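Local coordinates for conserved hypothetical protein (Staphylococcus aureus subsp. aureus, PDB 2AP3) that is of unknown function but belongs to a family of putative cell-wall binding lipoproteins and folds as an elongated bundle of helices, at residues A[117-122]-A[187-192]; A[52-56]-A[67-71]; A[131-136]-A[174-178]; A[145-149]-A[160-164]; A[138-143]-A[167-173]. All coordinates share one frame; numbering follows the deposited sequence.

Contact 1 of 5, residues A[117-122]-A[187-192]; sequences QLDDVL and KVQKEK. Unlike the reference sequence in segment 187-192: Q189 (reference Gly).
E191 OE1 takes a hydrogen bond from the side-chain amide of Q117. NE2 of Q117 lies 3.0 Å from OE1 of E191, and the N-H points almost straight at it (165°). The acceptor sits in the amide plane of Q117, but the N-H comes down on the carboxylate from above its plane. K190 NZ makes a further, long ion pair with the same oxygen. Both chains bend at chi2 to bring this pair together, Q117 with a value of 63°, which lays CG of Q117 against the carboxylate as well. The carbon part of E191 is used too. Its CB packs on L118 CD1 at 3.7 Å, and its CG lies on V121 CG2.

V121 points at the other helix and fills the middle. Its CG1 meets V188 CG2 at 3.7 Å, while its CG2 also touches CE of K187, 3.8 Å away. The extended K187 chain crosses V121 at about a right angle. CD2 of L122 crosses V188 and reaches its CG1 at 3.9 Å. L118 uses CD1 again on the carbonyl O of V188 and on CG of K192. Y21 of helix 10-30 packs against L118 and L122, and F96 of helix 61-96 also touches L122. The polar pair thus lies beside an apolar seam. The two segments run antiparallel at 168°, with axes 9.2 Å apart, as neighbouring helices do in an antiparallel helical bundle.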
# COMPACT_ATOMS: atom_id res chain seq x y z
N GLN A 117 7.97 -14.99 -14.72
CA GLN A 117 8.49 -14.73 -13.38
C GLN A 117 8.18 -13.30 -12.93
O GLN A 117 7.79 -13.08 -11.78
CB GLN A 117 10.00 -15.04 -13.30
CG GLN A 117 10.70 -14.61 -12.01
CD GLN A 117 10.18 -15.30 -10.76
OE1 GLN A 117 9.51 -16.33 -10.84
NE2 GLN A 117 10.51 -14.74 -9.60
N LEU A 118 8.33 -12.33 -13.84
CA LEU A 118 7.93 -10.95 -13.54
C LEU A 118 6.43 -10.89 -13.22
O LEU A 118 6.04 -10.22 -12.24
CB LEU A 118 8.29 -10.00 -14.68
CG LEU A 118 7.83 -8.54 -14.56
CD1 LEU A 118 8.33 -7.85 -13.26
CD2 LEU A 118 8.30 -7.79 -15.78
N ASP A 119 5.61 -11.58 -14.01
CA ASP A 119 4.16 -11.67 -13.77
C ASP A 119 3.83 -12.28 -12.42
O ASP A 119 2.87 -11.88 -11.76
CB ASP A 119 3.47 -12.52 -14.84
CG ASP A 119 3.06 -11.72 -16.04
OD1 ASP A 119 3.03 -10.47 -15.97
OD2 ASP A 119 2.76 -12.37 -17.08
N ASP A 120 4.60 -13.27 -12.02
CA ASP A 120 4.37 -13.92 -10.74
C ASP A 120 4.70 -13.02 -9.57
O ASP A 120 4.04 -13.07 -8.55
CB ASP A 120 5.15 -15.23 -10.65
CG ASP A 120 4.62 -16.29 -11.59
OD1 ASP A 120 3.43 -16.23 -11.99
OD2 ASP A 120 5.39 -17.21 -11.93
N VAL A 121 5.74 -12.20 -9.73
CA VAL A 121 6.14 -11.25 -8.70
C VAL A 121 5.14 -10.11 -8.62
O VAL A 121 4.83 -9.66 -7.52
CB VAL A 121 7.61 -10.76 -8.90
CG1 VAL A 121 8.02 -9.73 -7.83
CG2 VAL A 121 8.55 -11.95 -8.83
N LEU A 122 4.60 -9.69 -9.77
CA LEU A 122 3.53 -8.70 -9.77
C LEU A 122 2.28 -9.25 -9.09
O LEU A 122 1.63 -8.54 -8.30
CB LEU A 122 3.25 -8.19 -11.19
CG LEU A 122 4.30 -7.23 -11.75
CD1 LEU A 122 4.26 -7.19 -13.28
CD2 LEU A 122 4.14 -5.82 -11.21
N LYS A 187 11.71 -6.46 -5.56
CA LYS A 187 11.82 -7.65 -6.39
C LYS A 187 11.18 -7.41 -7.76
O LYS A 187 11.67 -7.94 -8.77
CB LYS A 187 11.19 -8.85 -5.70
CG LYS A 187 11.55 -10.20 -6.33
CD LYS A 187 10.82 -11.34 -5.62
CE LYS A 187 11.24 -12.69 -6.18
NZ LYS A 187 10.82 -13.79 -5.26
N VAL A 188 10.11 -6.62 -7.81
CA VAL A 188 9.49 -6.25 -9.09
C VAL A 188 10.52 -5.60 -10.01
O VAL A 188 10.67 -6.01 -11.17
CB VAL A 188 8.22 -5.37 -8.91
CG1 VAL A 188 7.78 -4.74 -10.25
CG2 VAL A 188 7.09 -6.21 -8.36
N GLN A 189 11.26 -4.62 -9.50
CA GLN A 189 12.31 -4.01 -10.31
C GLN A 189 13.44 -4.99 -10.70
O GLN A 189 13.93 -4.91 -11.83
CB GLN A 189 12.87 -2.74 -9.67
CG GLN A 189 13.99 -2.07 -10.50
CD GLN A 189 13.60 -1.83 -11.96
OE1 GLN A 189 14.12 -2.49 -12.86
NE2 GLN A 189 12.68 -0.89 -12.20
N LYS A 190 13.84 -5.89 -9.81
CA LYS A 190 14.88 -6.87 -10.17
C LYS A 190 14.46 -7.74 -11.37
O LYS A 190 15.28 -8.01 -12.26
CB LYS A 190 15.31 -7.74 -8.97
CG LYS A 190 14.50 -9.02 -8.75
CD LYS A 190 15.23 -10.04 -7.89
CE LYS A 190 14.59 -11.41 -8.03
NZ LYS A 190 15.31 -12.47 -7.26
N GLU A 191 13.20 -8.17 -11.39
CA GLU A 191 12.71 -9.02 -12.47
C GLU A 191 12.62 -8.23 -13.77
O GLU A 191 12.86 -8.79 -14.85
CB GLU A 191 11.37 -9.66 -12.12
CG GLU A 191 11.39 -10.53 -10.85
CD GLU A 191 12.30 -11.74 -10.94
OE1 GLU A 191 12.41 -12.47 -9.93
OE2 GLU A 191 12.90 -12.00 -12.01
N LYS A 192 12.31 -6.94 -13.66
CA LYS A 192 12.27 -6.05 -14.82
C LYS A 192 13.64 -5.91 -15.47
O LYS A 192 13.73 -5.91 -16.71
CB LYS A 192 11.73 -4.67 -14.44
CG LYS A 192 10.22 -4.63 -14.31
CD LYS A 192 9.78 -3.26 -13.82
CE LYS A 192 8.28 -3.19 -13.64
NZ LYS A 192 7.83 -1.86 -13.15

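Contact 2 of 5, residues A[52-56]-A[67-71]; sequences LTEDV and AVKDL
L52 and V56 hold L71 between them where the linker after helix 33-50 folds back on helix 61-96. This is the connection between two successive helices of the helical bundle. Within the linker, V56 N bonds to L52 O. The tight part is largely apolar. CD1 of L52 meets CD2 of L71 at 3.8 Å, the two leucines sliding past each other in opposite directions. CG2 of V56 touches the other branch, L71 CD1, at 3.7 Å and crosses it at about a right angle. V56 has CG2 anti to its backbone N, and this branch does the touching. V68 CG2 lies farther from V56 CG2, at 4.2 Å. Helix 109-150 closes this side, with L150 on V56 and V68 and F147 on L71.

The acidic side is looser, but in its polar ends only. D70 gives its CB to CD1 of L52, at 4.0 Å, while its OD2 forms a salt bridge with K66. D55 and D70 do not pair: their OD2 atoms stay 6.9 Å apart, and no hydrogen bond joins the two segments. The carboxylates make no bond across, yet the carbon of D55 comes close, its CB resting on the CB of A67 at 3.6 Å.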
# COMPACT_ATOMS: atom_id res chain seq x y z
N LEU A 52 -2.72 16.51 19.05
CA LEU A 52 -3.74 16.40 20.10
C LEU A 52 -3.25 15.72 21.39
O LEU A 52 -4.02 15.43 22.31
CB LEU A 52 -4.96 15.70 19.54
CG LEU A 52 -5.64 16.44 18.39
CD1 LEU A 52 -6.51 15.49 17.60
CD2 LEU A 52 -6.45 17.64 18.93
N THR A 53 -1.94 15.52 21.48
CA THR A 53 -1.34 14.75 22.56
C THR A 53 -1.50 15.47 23.90
O THR A 53 -1.79 14.84 24.91
CB THR A 53 0.16 14.44 22.24
OG1 THR A 53 0.24 13.54 21.12
CG2 THR A 53 0.88 13.80 23.42
N GLU A 54 -1.31 16.78 23.89
CA GLU A 54 -1.48 17.58 25.11
C GLU A 54 -2.96 17.59 25.50
O GLU A 54 -3.35 17.31 26.66
CB GLU A 54 -0.95 18.99 24.87
CG GLU A 54 -0.83 19.88 26.11
CD GLU A 54 -0.34 21.30 25.77
OE1 GLU A 54 0.87 21.58 25.95
OE2 GLU A 54 -1.17 22.12 25.32
N ASP A 55 -3.81 17.86 24.51
CA ASP A 55 -5.21 18.10 24.81
C ASP A 55 -5.90 16.83 25.33
O ASP A 55 -6.80 16.93 26.13
CB ASP A 55 -5.97 18.69 23.62
CG ASP A 55 -5.70 20.16 23.41
OD1 ASP A 55 -4.96 20.78 24.22
OD2 ASP A 55 -6.27 20.69 22.43
N VAL A 56 -5.45 15.66 24.89
CA VAL A 56 -6.13 14.43 25.30
C VAL A 56 -6.09 14.21 26.81
O VAL A 56 -6.92 13.46 27.35
CB VAL A 56 -5.63 13.19 24.51
CG1 VAL A 56 -4.29 12.70 25.02
CG2 VAL A 56 -6.69 12.08 24.55
N ALA A 67 -10.77 16.96 22.12
CA ALA A 67 -9.60 16.22 21.60
C ALA A 67 -10.00 14.77 21.34
O ALA A 67 -9.65 14.18 20.31
CB ALA A 67 -8.44 16.28 22.58
N VAL A 68 -10.75 14.19 22.28
CA VAL A 68 -11.15 12.78 22.11
C VAL A 68 -12.04 12.64 20.86
O VAL A 68 -11.83 11.76 20.02
CB VAL A 68 -11.90 12.29 23.35
CG1 VAL A 68 -12.57 10.97 23.07
CG2 VAL A 68 -10.93 12.17 24.50
N LYS A 69 -13.01 13.54 20.72
CA LYS A 69 -13.89 13.46 19.54
C LYS A 69 -13.11 13.71 18.24
O LYS A 69 -13.34 13.05 17.20
CB LYS A 69 -15.02 14.46 19.69
CG LYS A 69 -15.92 14.07 20.86
CD LYS A 69 -16.96 15.15 21.17
CE LYS A 69 -17.67 14.86 22.47
NZ LYS A 69 -18.36 13.53 22.41
N ASP A 70 -12.15 14.60 18.31
CA ASP A 70 -11.30 14.87 17.15
C ASP A 70 -10.40 13.68 16.79
O ASP A 70 -10.10 13.43 15.59
CB ASP A 70 -10.46 16.11 17.42
CG ASP A 70 -11.28 17.39 17.31
OD1 ASP A 70 -12.46 17.37 16.87
OD2 ASP A 70 -10.70 18.45 17.65
N LEU A 71 -9.96 12.96 17.81
CA LEU A 71 -9.15 11.76 17.58
C LEU A 71 -9.95 10.65 16.90
O LEU A 71 -9.43 9.97 16.02
CB LEU A 71 -8.54 11.26 18.88
CG LEU A 71 -7.35 12.12 19.34
CD1 LEU A 71 -7.08 11.85 20.83
CD2 LEU A 71 -6.10 11.84 18.47

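Contact 3 of 5, residues A[131-136]-A[174-178]; sequences DYAKAY and LKEVS
L174 puts one methyl on the ring of Y132 and the other at the ring of Y136. The Y132 ring meets L174 CD1 obliquely, with CE1 3.7 Å from that methyl. The CA of S178 also approaches this ring obliquely. Y136 is met at its edge, near the ring plane, by the other branch: L174 CD2 lies 4.1 Å from CD1 of Y136. These two side chains lie side by side and point the same way. Both tyrosines have CG anti to the backbone N (chi1 166° in Y132), which lays both rings along one flank of the helix. On that flank Y136 also meets the ring of F82, the planes at about 50°, and Y132 touches E85. Both partners belong to helix 61-96.

The two segments are antiparallel neighbours in the helical bundle, their axes 9.1 Å apart and crossing at -160°. No hydrogen bond crosses between them. A135 faces L174, with 5.2 Å between their CA atoms. The small side chain of A135 is consistent with the close approach here. The CB of A135 touches CG1 of V177 at 3.5 Å and also packs on L174 CD1.

V177 points at the other helix and splits its two methyls. CG1 goes to A135. CG2 turns to the start of 131-136, where it lies 3.6 Å from CB of D131 and also meets the backbone N of Y132.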
# COMPACT_ATOMS: atom_id res chain seq x y z
N ASP A 131 -2.60 -7.91 2.25
CA ASP A 131 -2.16 -8.18 3.63
C ASP A 131 -1.81 -6.86 4.33
O ASP A 131 -2.19 -6.62 5.49
CB ASP A 131 -0.91 -9.05 3.61
CG ASP A 131 -1.17 -10.46 3.13
OD1 ASP A 131 -2.34 -10.90 3.09
OD2 ASP A 131 -0.18 -11.15 2.79
N TYR A 132 -1.08 -6.01 3.62
CA TYR A 132 -0.71 -4.69 4.16
C TYR A 132 -1.95 -3.83 4.50
O TYR A 132 -2.05 -3.24 5.60
CB TYR A 132 0.25 -3.98 3.18
CG TYR A 132 0.44 -2.51 3.46
CD1 TYR A 132 1.20 -2.08 4.53
CD2 TYR A 132 -0.18 -1.54 2.66
CE1 TYR A 132 1.36 -0.74 4.80
CE2 TYR A 132 -0.04 -0.17 2.92
CZ TYR A 132 0.75 0.22 4.00
OH TYR A 132 0.92 1.56 4.29
N ALA A 133 -2.91 -3.76 3.57
CA ALA A 133 -4.14 -3.00 3.79
C ALA A 133 -4.90 -3.53 5.01
O ALA A 133 -5.37 -2.76 5.83
CB ALA A 133 -5.03 -3.05 2.56
N LYS A 134 -5.00 -4.85 5.13
CA LYS A 134 -5.66 -5.45 6.30
C LYS A 134 -4.95 -5.01 7.59
O LYS A 134 -5.59 -4.65 8.58
CB LYS A 134 -5.69 -6.98 6.19
CG LYS A 134 -6.62 -7.67 7.20
CD LYS A 134 -6.71 -9.17 6.91
CE LYS A 134 -7.40 -9.94 8.02
NZ LYS A 134 -8.80 -9.49 8.26
N ALA A 135 -3.63 -5.06 7.58
CA ALA A 135 -2.85 -4.74 8.79
C ALA A 135 -2.96 -3.24 9.14
O ALA A 135 -3.06 -2.88 10.31
CB ALA A 135 -1.39 -5.13 8.59
N TYR A 136 -2.95 -2.39 8.12
CA TYR A 136 -3.07 -0.97 8.36
C TYR A 136 -4.44 -0.64 8.94
O TYR A 136 -4.54 0.05 9.97
CB TYR A 136 -2.82 -0.17 7.06
CG TYR A 136 -3.01 1.32 7.27
CD1 TYR A 136 -2.10 2.04 8.04
CD2 TYR A 136 -4.14 1.98 6.77
CE1 TYR A 136 -2.28 3.40 8.29
CE2 TYR A 136 -4.33 3.37 7.02
CZ TYR A 136 -3.39 4.06 7.76
OH TYR A 136 -3.58 5.42 8.01
N LEU A 174 1.99 -4.70 11.54
CA LEU A 174 1.99 -3.85 10.36
C LEU A 174 3.42 -3.67 9.84
O LEU A 174 3.64 -3.70 8.62
CB LEU A 174 1.32 -2.51 10.64
CG LEU A 174 1.36 -1.42 9.55
CD1 LEU A 174 0.71 -1.91 8.24
CD2 LEU A 174 0.76 -0.12 10.06
N LYS A 175 4.38 -3.51 10.77
CA LYS A 175 5.80 -3.43 10.37
C LYS A 175 6.31 -4.68 9.63
O LYS A 175 7.00 -4.56 8.62
CB LYS A 175 6.72 -3.08 11.55
CG LYS A 175 8.13 -2.64 11.11
CD LYS A 175 9.11 -2.69 12.26
CE LYS A 175 10.56 -2.33 11.81
NZ LYS A 175 10.84 -2.61 10.38
N GLU A 176 5.96 -5.86 10.13
CA GLU A 176 6.35 -7.11 9.49
C GLU A 176 5.83 -7.15 8.05
O GLU A 176 6.58 -7.46 7.13
CB GLU A 176 5.78 -8.30 10.27
CG GLU A 176 6.33 -8.47 11.68
CD GLU A 176 5.69 -9.64 12.41
OE1 GLU A 176 5.04 -10.49 11.75
OE2 GLU A 176 5.87 -9.75 13.65
N VAL A 177 4.56 -6.79 7.84
CA VAL A 177 3.96 -6.88 6.50
C VAL A 177 4.38 -5.72 5.58
O VAL A 177 4.56 -5.93 4.36
CB VAL A 177 2.41 -7.09 6.56
CG1 VAL A 177 1.68 -5.87 7.03
CG2 VAL A 177 1.90 -7.51 5.19
N SER A 178 4.56 -4.54 6.15
CA SER A 178 5.03 -3.38 5.40
C SER A 178 6.44 -3.65 4.85
O SER A 178 6.71 -3.36 3.68
CB SER A 178 4.99 -2.12 6.29
OG SER A 178 5.43 -0.98 5.57

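Contact 4 of 5, residues A[145-149]-A[160-164]; sequences TLFKY and VNEKS
V160 meets both L146 and Y149. Its CG2 lies 4.2 Å from CE2 of the Y149 ring, and its backbone N approaches the same ring obliquely. L146 CD1 packs over the CA of V160. One turn on, K163 takes the largest share of the contact. Its CB touches CD1 of L146 at 4.0 Å, and its chain then runs to Y149, crossing that side chain at about a right angle. CE of K163 lies over one face of the Y149 ring, offset toward the rim and 3.4 Å from CG. This is a CH-pi contact. The bend at chi4 (-48°) leaves NZ over the same face, 4.9 Å from the ring centroid and 23° off its normal, a cation-pi arrangement. The hydroxyl of Y149 is hydrogen-bonded to the backbone N of T156 in the connecting loop, which probably limits the movement of the ring. S164 comes last. Its OG bonds back to V160 O at 2.9 Å, sharing that oxygen with its own backbone N, and lies 4.0 Å from CD2 of L146.

The two segments flank the loop that joins helices 109-150 and 157-195. With axes 9.8 Å apart and directions at 167°, the pairing is the closed end of an antiparallel helical hairpin.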
# COMPACT_ATOMS: atom_id res chain seq x y z
N THR A 145 -10.79 2.33 18.57
CA THR A 145 -11.35 1.62 19.72
C THR A 145 -10.90 2.26 21.05
O THR A 145 -11.70 2.45 21.96
CB THR A 145 -10.96 0.15 19.63
OG1 THR A 145 -11.62 -0.41 18.49
CG2 THR A 145 -11.36 -0.62 20.86
N LEU A 146 -9.62 2.60 21.15
CA LEU A 146 -9.15 3.29 22.35
C LEU A 146 -9.85 4.65 22.49
O LEU A 146 -10.28 5.00 23.58
CB LEU A 146 -7.64 3.45 22.34
CG LEU A 146 -7.01 4.37 23.40
CD1 LEU A 146 -7.41 3.91 24.82
CD2 LEU A 146 -5.50 4.45 23.26
N PHE A 147 -9.95 5.40 21.40
CA PHE A 147 -10.55 6.74 21.52
C PHE A 147 -12.02 6.69 21.90
O PHE A 147 -12.47 7.54 22.70
CB PHE A 147 -10.30 7.58 20.26
CG PHE A 147 -8.86 7.67 19.86
CD1 PHE A 147 -7.85 7.77 20.81
CD2 PHE A 147 -8.50 7.61 18.51
CE1 PHE A 147 -6.48 7.83 20.45
CE2 PHE A 147 -7.14 7.66 18.13
CZ PHE A 147 -6.14 7.79 19.11
N LYS A 148 -12.76 5.72 21.38
CA LYS A 148 -14.16 5.53 21.77
C LYS A 148 -14.27 5.23 23.26
O LYS A 148 -15.19 5.72 23.94
CB LYS A 148 -14.81 4.43 20.96
CG LYS A 148 -15.16 4.86 19.55
CD LYS A 148 -15.98 3.76 18.78
CE LYS A 148 -17.31 3.36 19.46
NZ LYS A 148 -17.97 2.26 18.70
N TYR A 149 -13.33 4.43 23.77
CA TYR A 149 -13.32 4.13 25.20
C TYR A 149 -13.12 5.40 26.03
O TYR A 149 -13.75 5.60 27.06
CB TYR A 149 -12.25 3.07 25.48
CG TYR A 149 -12.00 2.80 26.94
CD1 TYR A 149 -12.94 2.15 27.73
CD2 TYR A 149 -10.80 3.18 27.53
CE1 TYR A 149 -12.69 1.91 29.08
CE2 TYR A 149 -10.54 2.93 28.88
CZ TYR A 149 -11.50 2.29 29.65
OH TYR A 149 -11.28 2.04 30.99
N VAL A 160 -7.11 1.94 29.48
CA VAL A 160 -6.24 2.59 28.48
C VAL A 160 -5.05 1.69 28.15
O VAL A 160 -4.71 1.49 26.98
CB VAL A 160 -5.75 3.97 28.98
CG1 VAL A 160 -4.59 4.49 28.10
CG2 VAL A 160 -6.86 4.96 28.98
N ASN A 161 -4.42 1.13 29.18
CA ASN A 161 -3.23 0.31 28.96
C ASN A 161 -3.54 -0.95 28.18
O ASN A 161 -2.78 -1.33 27.30
CB ASN A 161 -2.57 -0.05 30.29
CG ASN A 161 -1.96 1.15 30.99
OD1 ASN A 161 -1.84 2.23 30.41
ND2 ASN A 161 -1.57 0.97 32.25
N GLU A 162 -4.68 -1.56 28.48
CA GLU A 162 -5.11 -2.80 27.85
C GLU A 162 -5.40 -2.56 26.37
O GLU A 162 -5.09 -3.40 25.52
CB GLU A 162 -6.35 -3.33 28.55
CG GLU A 162 -6.90 -4.66 28.01
CD GLU A 162 -8.22 -5.04 28.65
OE1 GLU A 162 -8.60 -4.42 29.68
OE2 GLU A 162 -8.90 -5.95 28.12
N LYS A 163 -5.97 -1.41 26.07
CA LYS A 163 -6.25 -1.10 24.67
C LYS A 163 -5.01 -0.65 23.90
O LYS A 163 -4.90 -0.86 22.68
CB LYS A 163 -7.39 -0.09 24.59
CG LYS A 163 -8.66 -0.72 25.12
CD LYS A 163 -9.81 0.24 25.28
CE LYS A 163 -10.88 -0.34 26.22
NZ LYS A 163 -11.29 -1.74 25.94
N SER A 164 -4.08 -0.04 24.63
CA SER A 164 -2.80 0.40 24.10
C SER A 164 -1.90 -0.76 23.65
O SER A 164 -1.31 -0.71 22.58
CB SER A 164 -2.07 1.21 25.15
OG SER A 164 -2.62 2.50 25.24

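Contact 5 of 5, residues A[138-143]-A[167-173]; sequences KAVNSE and IEQNYKK
A139 and N170 bring their CA atoms to 5.1 Å, and S142 and I167 theirs to 5.6 Å. The two helices run antiparallel at 166°, with axes 8.8 Å apart. Small A139 and S142 sit at the close points.

N170 points toward the other helix. Its ND2 gives a hydrogen bond to S142 OG at 3.1 Å, with an N-H...OG angle of 159°, and the hydroxyl lies in the amide plane. S142 OG in turn bonds to A139 O at 2.6 Å, an oxygen that also takes the regular helix bond from E143 N. With chi1 at 67°, OG lies between the backbone N and the carbonyl carbon, where it can reach both partners. The other amide atom, OD1 of N170, touches CE of K138. The ends of K138 and K173 come near each other here, their NZ atoms 4.4 Å apart, so two like charges lie near each other at this exposed margin.

Y171 forms the second polar link. Its OH donates to OE2 of E143 at 2.8 Å, meeting the carboxylate from above its plane. A139 CB makes a CH-pi contact over one face of the Y171 ring, 3.9 Å from its centroid. I167 CG2 packs on CG of E143, the side chains crossing at about a right angle, and it lies at the edge of the Y171 ring.

The other oxygen of E143, OE1, forms a salt bridge with R78 of helix 61-96. A charged group thus links three helices. V140 turns from helix 157-195 and packs on A75, R78 and L79 of helix 61-96.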
# COMPACT_ATOMS: atom_id res chain seq x y z
N LYS A 138 -6.49 -2.59 10.54
CA LYS A 138 -6.61 -3.15 11.88
C LYS A 138 -5.97 -2.20 12.89
O LYS A 138 -6.53 -1.92 13.95
CB LYS A 138 -5.96 -4.54 11.94
CG LYS A 138 -6.20 -5.25 13.23
CD LYS A 138 -5.39 -6.53 13.27
CE LYS A 138 -5.51 -7.20 14.60
NZ LYS A 138 -6.83 -7.81 14.73
N ALA A 139 -4.79 -1.70 12.53
CA ALA A 139 -4.06 -0.80 13.44
C ALA A 139 -4.87 0.49 13.70
O ALA A 139 -5.09 0.87 14.86
CB ALA A 139 -2.69 -0.49 12.88
N VAL A 140 -5.33 1.16 12.64
CA VAL A 140 -6.06 2.44 12.79
C VAL A 140 -7.39 2.22 13.50
O VAL A 140 -7.76 2.98 14.40
CB VAL A 140 -6.26 3.15 11.44
CG1 VAL A 140 -7.02 4.44 11.64
CG2 VAL A 140 -4.92 3.43 10.81
N ASN A 141 -8.06 1.12 13.17
CA ASN A 141 -9.26 0.77 13.90
C ASN A 141 -9.01 0.53 15.38
O ASN A 141 -9.85 0.91 16.19
CB ASN A 141 -9.98 -0.40 13.23
CG ASN A 141 -10.82 0.05 12.04
OD1 ASN A 141 -10.63 -0.39 10.88
ND2 ASN A 141 -11.77 0.93 12.31
N SER A 142 -7.86 -0.05 15.74
CA SER A 142 -7.57 -0.29 17.18
C SER A 142 -7.28 1.03 17.94
O SER A 142 -7.56 1.13 19.15
CB SER A 142 -6.45 -1.31 17.37
OG SER A 142 -5.24 -0.78 16.90
N GLU A 143 -6.82 2.04 17.21
CA GLU A 143 -6.68 3.40 17.77
C GLU A 143 -8.08 3.95 18.03
O GLU A 143 -8.37 4.44 19.13
CB GLU A 143 -5.89 4.31 16.83
CG GLU A 143 -4.38 3.95 16.83
CD GLU A 143 -3.53 4.60 15.74
OE1 GLU A 143 -4.07 5.10 14.74
OE2 GLU A 143 -2.28 4.55 15.87
N ILE A 167 -2.98 -1.95 20.25
CA ILE A 167 -2.45 -1.02 19.25
C ILE A 167 -0.96 -1.33 18.97
O ILE A 167 -0.57 -1.49 17.82
CB ILE A 167 -2.63 0.47 19.68
CG1 ILE A 167 -4.11 0.77 19.84
CG2 ILE A 167 -1.99 1.41 18.67
CD1 ILE A 167 -4.40 2.11 20.54
N GLU A 168 -0.15 -1.43 20.03
CA GLU A 168 1.26 -1.78 19.86
C GLU A 168 1.44 -3.06 19.07
O GLU A 168 2.28 -3.11 18.17
CB GLU A 168 1.97 -1.93 21.21
CG GLU A 168 2.39 -0.62 21.80
CD GLU A 168 3.26 -0.76 23.05
OE1 GLU A 168 3.57 0.29 23.64
OE2 GLU A 168 3.63 -1.91 23.44
N GLN A 169 0.68 -4.09 19.41
CA GLN A 169 0.85 -5.39 18.75
C GLN A 169 0.47 -5.28 17.26
O GLN A 169 1.13 -5.87 16.37
CB GLN A 169 0.02 -6.48 19.42
CG GLN A 169 0.30 -7.86 18.85
CD GLN A 169 1.79 -8.15 18.75
OE1 GLN A 169 2.51 -8.12 19.76
NE2 GLN A 169 2.28 -8.41 17.53
N ASN A 170 -0.59 -4.53 17.01
CA ASN A 170 -1.04 -4.31 15.64
C ASN A 170 -0.02 -3.58 14.81
O ASN A 170 0.14 -3.87 13.62
CB ASN A 170 -2.38 -3.59 15.64
CG ASN A 170 -3.48 -4.45 16.20
OD1 ASN A 170 -3.34 -5.68 16.30
ND2 ASN A 170 -4.58 -3.82 16.59
N TYR A 171 0.71 -2.66 15.45
CA TYR A 171 1.77 -1.94 14.74
C TYR A 171 3.00 -2.82 14.50
O TYR A 171 3.67 -2.66 13.47
CB TYR A 171 2.11 -0.60 15.39
CG TYR A 171 1.16 0.48 14.92
CD1 TYR A 171 1.24 0.96 13.61
CD2 TYR A 171 0.14 0.95 15.73
CE1 TYR A 171 0.35 1.92 13.15
CE2 TYR A 171 -0.75 1.91 15.28
CZ TYR A 171 -0.63 2.39 13.98
OH TYR A 171 -1.52 3.34 13.52
N LYS A 172 3.27 -3.77 15.40
CA LYS A 172 4.37 -4.73 15.21
C LYS A 172 4.07 -5.55 13.98
O LYS A 172 4.93 -5.75 13.12
CB LYS A 172 4.54 -5.66 16.42
CG LYS A 172 5.26 -5.05 17.63
CD LYS A 172 5.44 -6.10 18.71
CE LYS A 172 5.71 -5.44 20.08
NZ LYS A 172 7.16 -5.31 20.42
N LYS A 173 2.84 -6.03 13.89
CA LYS A 173 2.40 -6.80 12.75
C LYS A 173 2.41 -5.97 11.46
O LYS A 173 2.78 -6.48 10.39
CB LYS A 173 1.02 -7.36 13.02
CG LYS A 173 0.96 -8.38 14.15
CD LYS A 173 -0.30 -9.22 14.02
CE LYS A 173 -1.58 -8.44 14.36
NZ LYS A 173 -2.73 -8.97 13.56

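How the contacts relate
Contacts 1, 3, 5 and 4 follow one another along the same antiparallel pair, helices 109-150 and 157-195, toward their connecting turn. Contact 2 instead joins the linker 52-56 to helix 61-96. Contact 1 is buried and lies across the chain's centre from contacts 2, 4 and 5. Contacts 3 and 4 are surface contacts, and contacts 2 and 5 are partly buried. Hydrogen bonds between segments occur in contacts 1 and 5. Contacts 2 and 3 rely on apolar packing, and contact 4 adds a lysine over a ring. Contacts 4 and 5 touch through L146 CD2 and I167 CD1, 3.8 Å apart. Contact 2 meets contact 4 through V68, L71 and F147.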